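Local coordinates for 3-oxoacyl-[acyl-carrier-protein] synthase 3 (Micrococcus luteus NCTC 2665, PDB 4EWP), which probably catalyses the first condensation of bacterial fatty acid synthesis, joining an acyl-CoA primer to two carbons from malonyl-ACP, at residues G194-W197 against S198-S201; P159-R162 against S163-L167. One frame throughout, in Å; residues are numbered along the deposited sequence.

Contact 1 of 2, residues G194-W197 against S198-S201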
loop_
_atom_site.group_PDB
_atom_site.type_symbol
_atom_site.label_atom_id
_atom_site.label_comp_id
_atom_site.label_asym_id
_atom_site.label_seq_id
_atom_site.Cartn_x
_atom_site.Cartn_y
_atom_site.Cartn_z
ATOM N N GLY A 194 -4.558 -9.504 12.940
ATOM C CA GLY A 194 -5.492 -8.406 13.052
ATOM C C GLY A 194 -6.318 -8.446 14.325
ATOM O O GLY A 194 -6.986 -7.463 14.661
ATOM N N GLU A 195 -6.320 -9.574 15.033
ATOM C CA GLU A 195 -7.053 -9.601 16.294
ATOM C C GLU A 195 -6.464 -8.541 17.216
ATOM O O GLU A 195 -7.139 -8.040 18.115
ATOM C CB GLU A 195 -7.006 -10.967 16.984
ATOM C CG GLU A 195 -7.702 -10.926 18.345
ATOM C CD GLU A 195 -7.771 -12.274 19.043
ATOM O OE1 GLU A 195 -8.104 -13.283 18.386
ATOM O OE2 GLU A 195 -7.496 -12.320 20.259
ATOM N N ARG A 196 -5.203 -8.191 16.971
ATOM C CA ARG A 196 -4.500 -7.275 17.852
ATOM C C ARG A 196 -4.258 -5.951 17.158
ATOM O O ARG A 196 -3.271 -5.260 17.436
ATOM C CB ARG A 196 -3.201 -7.916 18.356
ATOM C CG ARG A 196 -3.469 -9.223 19.126
ATOM C CD ARG A 196 -2.203 -9.926 19.602
ATOM N NE ARG A 196 -1.462 -9.084 20.540
ATOM C CZ ARG A 196 -0.732 -9.540 21.553
ATOM N NH1 ARG A 196 -0.642 -10.844 21.770
ATOM N NH2 ARG A 196 -0.096 -8.689 22.350
ATOM N N TRP A 197 -5.185 -5.600 16.264
ATOM C CA TRP A 197 -5.100 -4.357 15.478
ATOM C C TRP A 197 -4.904 -3.120 16.360
ATOM O O TRP A 197 -4.187 -2.193 15.990
ATOM C CB TRP A 197 -6.362 -4.213 14.616
ATOM C CG TRP A 197 -6.339 -3.183 13.503
ATOM C CD1 TRP A 197 -5.837 -3.347 12.236
ATOM C CD2 TRP A 197 -6.929 -1.866 13.528
ATOM N NE1 TRP A 197 -6.044 -2.204 11.488
ATOM C CE2 TRP A 197 -6.715 -1.286 12.256
ATOM C CE3 TRP A 197 -7.593 -1.119 14.503
ATOM C CZ2 TRP A 197 -7.135 0.007 11.947
ATOM C CZ3 TRP A 197 -8.017 0.165 14.188
ATOM C CH2 TRP A 197 -7.785 0.713 12.922
ATOM N N SER A 198 -5.497 -3.125 17.550
ATOM C CA SER A 198 -5.490 -1.922 18.367
ATOM C C SER A 198 -4.251 -1.775 19.251
ATOM O O SER A 198 -4.105 -0.760 19.937
ATOM C CB SER A 198 -6.757 -1.836 19.227
ATOM O OG SER A 198 -6.648 -2.694 20.354
ATOM N N THR A 199 -3.358 -2.764 19.226
ATOM C CA THR A 199 -2.180 -2.745 20.108
ATOM C C THR A 199 -1.251 -1.554 19.854
ATOM O O THR A 199 -0.775 -0.915 20.792
ATOM C CB THR A 199 -1.404 -4.084 20.063
ATOM O OG1 THR A 199 -2.237 -5.108 20.621
ATOM C CG2 THR A 199 -0.113 -4.000 20.885
ATOM N N ILE A 200 -1.007 -1.267 18.582
ATOM C CA ILE A 200 -0.323 -0.060 18.148
ATOM C C ILE A 200 -1.283 0.567 17.137
ATOM O O ILE A 200 -1.645 -0.074 16.156
ATOM C CB ILE A 200 0.992 -0.404 17.417
ATOM C CG1 ILE A 200 1.889 -1.280 18.290
ATOM C CG2 ILE A 200 1.735 0.845 16.989
ATOM C CD1 ILE A 200 3.102 -1.824 17.514
ATOM N N SER A 201 -1.706 1.802 17.375
ATOM C CA SER A 201 -2.754 2.394 16.559
ATOM C C SER A 201 -2.802 3.899 16.751
ATOM O O SER A 201 -2.082 4.434 17.587
ATOM C CB SER A 201 -4.109 1.794 16.930
ATOM O OG SER A 201 -4.460 2.115 18.263
HETATM O O HOH W 1 -7.587 -5.170 18.395
HETATM O O HOH W 2 -1.759 -3.061 16.067
#
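Arg196 O takes the amide of Thr199, with N to O 3.1 Å and the N-H pointing almost straight at it (165°), and thereby closes a type I beta turn over Trp197 and Ser198. The nitrogen stands well above the carbonyl plane, 54° out of it. Thr199 OG1 lies 3.4 Å from the same Arg196 O, at best a weak bond. Thr199 runs alongside Arg196, pointing the same way, and its OG1 sits 3.7 Å from Arg196 CB and near the plane of the guanidinium at its edge. Two waters stitch the bend: one links Glu195 O to Ser198 N, the other lies between Trp197 O and Ile200 N. Ser201 OG adds a weak bond back to Ser198 O. With Trp197 CG anti to the backbone N (chi1 -166°), the indole reaches the second subunit: NE1 is hydrogen-bonded to Ser100 O of that subunit, and the ring meets His96 of the second subunit edge-to-face. The side chain of Ile200 comes within about 6 Å of that of Cys123, the predicted nucleophile. The whole is a beta turn leading into strand 200-202, at the dimer interface of a thiolase-fold condensing enzyme.

Contact 2 of 2, residues P159-R162 against S163-L167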
loop_
_atom_site.group_PDB
_atom_site.type_symbol
_atom_site.label_atom_id
_atom_site.label_comp_id
_atom_site.label_asym_id
_atom_site.label_seq_id
_atom_site.Cartn_x
_atom_site.Cartn_y
_atom_site.Cartn_z
ATOM N N PRO A 159 3.227 15.141 21.570
ATOM C CA PRO A 159 4.338 15.510 22.461
ATOM C C PRO A 159 4.052 15.186 23.933
ATOM O O PRO A 159 4.993 15.072 24.730
ATOM C CB PRO A 159 4.455 17.027 22.274
ATOM C CG PRO A 159 3.755 17.330 21.000
ATOM C CD PRO A 159 2.687 16.293 20.830
ATOM N N THR A 160 2.777 15.049 24.289
ATOM C CA THR A 160 2.399 14.699 25.655
ATOM C C THR A 160 2.247 13.188 25.836
ATOM O O THR A 160 1.973 12.720 26.943
ATOM C CB THR A 160 1.076 15.376 26.076
ATOM O OG1 THR A 160 0.010 14.919 25.232
ATOM C CG2 THR A 160 1.191 16.887 25.973
ATOM N N ASP A 161 2.415 12.430 24.753
ATOM C CA ASP A 161 2.268 10.973 24.813
ATOM C C ASP A 161 3.496 10.273 25.395
ATOM O O ASP A 161 4.603 10.397 24.856
ATOM C CB ASP A 161 1.959 10.409 23.420
ATOM C CG ASP A 161 2.194 8.906 23.326
ATOM O OD1 ASP A 161 1.510 8.151 24.060
ATOM O OD2 ASP A 161 3.050 8.483 22.503
ATOM N N ARG A 162 3.313 9.522 26.477
ATOM C CA ARG A 162 4.434 8.752 27.008
ATOM C C ARG A 162 4.482 7.281 26.577
ATOM O O ARG A 162 5.343 6.530 27.034
ATOM C CB ARG A 162 4.590 8.906 28.532
ATOM C CG ARG A 162 3.342 9.326 29.296
ATOM C CD ARG A 162 3.718 9.968 30.644
ATOM N NE ARG A 162 4.857 9.303 31.280
ATOM C CZ ARG A 162 4.749 8.313 32.164
ATOM N NH1 ARG A 162 3.546 7.878 32.520
ATOM N NH2 ARG A 162 5.838 7.760 32.691
ATOM N N SER A 163 3.601 6.867 25.675
ATOM C CA SER A 163 3.648 5.475 25.216
ATOM C C SER A 163 4.628 5.270 24.070
ATOM O O SER A 163 5.266 4.225 23.983
ATOM C CB SER A 163 2.261 4.933 24.840
ATOM O OG SER A 163 1.798 5.463 23.608
ATOM N N ILE A 164 4.770 6.260 23.196
ATOM C CA ILE A 164 5.578 6.044 21.993
ATOM C C ILE A 164 6.241 7.295 21.401
ATOM O O ILE A 164 7.281 7.194 20.750
ATOM C CB ILE A 164 4.730 5.374 20.888
ATOM C CG1 ILE A 164 5.619 4.773 19.792
ATOM C CG2 ILE A 164 3.747 6.372 20.317
ATOM C CD1 ILE A 164 4.898 3.792 18.891
ATOM N N SER A 165 5.650 8.464 21.624
ATOM C CA SER A 165 6.101 9.682 20.950
ATOM C C SER A 165 7.624 9.846 20.907
ATOM O O SER A 165 8.212 10.010 19.842
ATOM C CB SER A 165 5.472 10.918 21.601
ATOM O OG SER A 165 6.023 11.153 22.887
ATOM N N PHE A 166 8.263 9.811 22.068
ATOM C CA PHE A 166 9.682 10.143 22.147
ATOM C C PHE A 166 10.582 9.071 21.525
ATOM O O PHE A 166 11.781 9.305 21.347
ATOM C CB PHE A 166 10.082 10.377 23.596
ATOM C CG PHE A 166 9.864 9.184 24.465
ATOM C CD1 PHE A 166 8.638 8.978 25.082
ATOM C CD2 PHE A 166 10.869 8.246 24.631
ATOM C CE1 PHE A 166 8.425 7.870 25.872
ATOM C CE2 PHE A 166 10.671 7.134 25.420
ATOM C CZ PHE A 166 9.442 6.941 26.046
ATOM N N LEU A 167 10.016 7.905 21.192
ATOM C CA LEU A 167 10.803 6.835 20.569
ATOM C C LEU A 167 11.023 7.057 19.087
ATOM O O LEU A 167 11.941 6.493 18.503
ATOM C CB LEU A 167 10.152 5.460 20.753
ATOM C CG LEU A 167 10.384 4.738 22.079
ATOM C CD1 LEU A 167 9.094 4.704 22.903
ATOM C CD2 LEU A 167 10.890 3.337 21.819
#
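Asp161 and the backbone and hydroxyls of residues 163-165 form the tight half of this contact, four of the five bonds gathered on one carboxylate. Asp161 OD1 receives Ser163 OG on its syn lone pair (2.7 Å) and Ser163 N from above the carboxylate plane (2.9 Å), the latter closing an Asx turn just before the 3-10 segment 165-167. Asp161 OD2 receives two amides from one face of that plane, Ile164 N on the syn side at 2.9 Å and Ser165 N on the anti side at 2.7 Å. Asp161 CG lies anti to its own N (chi1 163°), which turns the carboxylate over the three successive amides; Asp161 O meanwhile accepts Ser165 OG in the carbonyl plane. Four donors on one group would probably stabilise its negative charge. With an alanine here, the amides of Ser163, Ile164 and Ser165 and the hydroxyl of Ser163 would probably lose the carboxylate that gathers them, and the turn would be freer to shift. The other half is looser: Pro159 and Arg162 are exposed, and Arg162 O merely reaches the edge of the Phe166 ring, 3.6 Å from Phe166 CE1. The buried Phe166 packs on Trp43, Ile44 and Thr48 of helix 41-48, while Ser163 and Ile164 touch Arg237 and Gln238 of strand 236-238, so the loop between strands 144-152 and 170-180 lies between that helix and the two-stranded sheet.

How the contacts relate
Along the chain contact 2 comes first, in the loop between strands 144-152 and 170-180 of one five-stranded sheet; contact 1 follows after strand 189-192 of the other and leads into strand 200-202. They lie in series, neither nested nor crossing. Each is a local turn in one continuous piece of chain, and their centres are 18 Å apart, with nearest atoms about 5 Å from each other and not touching. Strand 236-238, partner of 200-202 in a small antiparallel sheet, joins them: Gln238 meets Ile200 of contact 1 and Ile164 of contact 2. Ile164, in a loop, and Ile200, on strand 200-202, both lie near the predicted active-site Cys123.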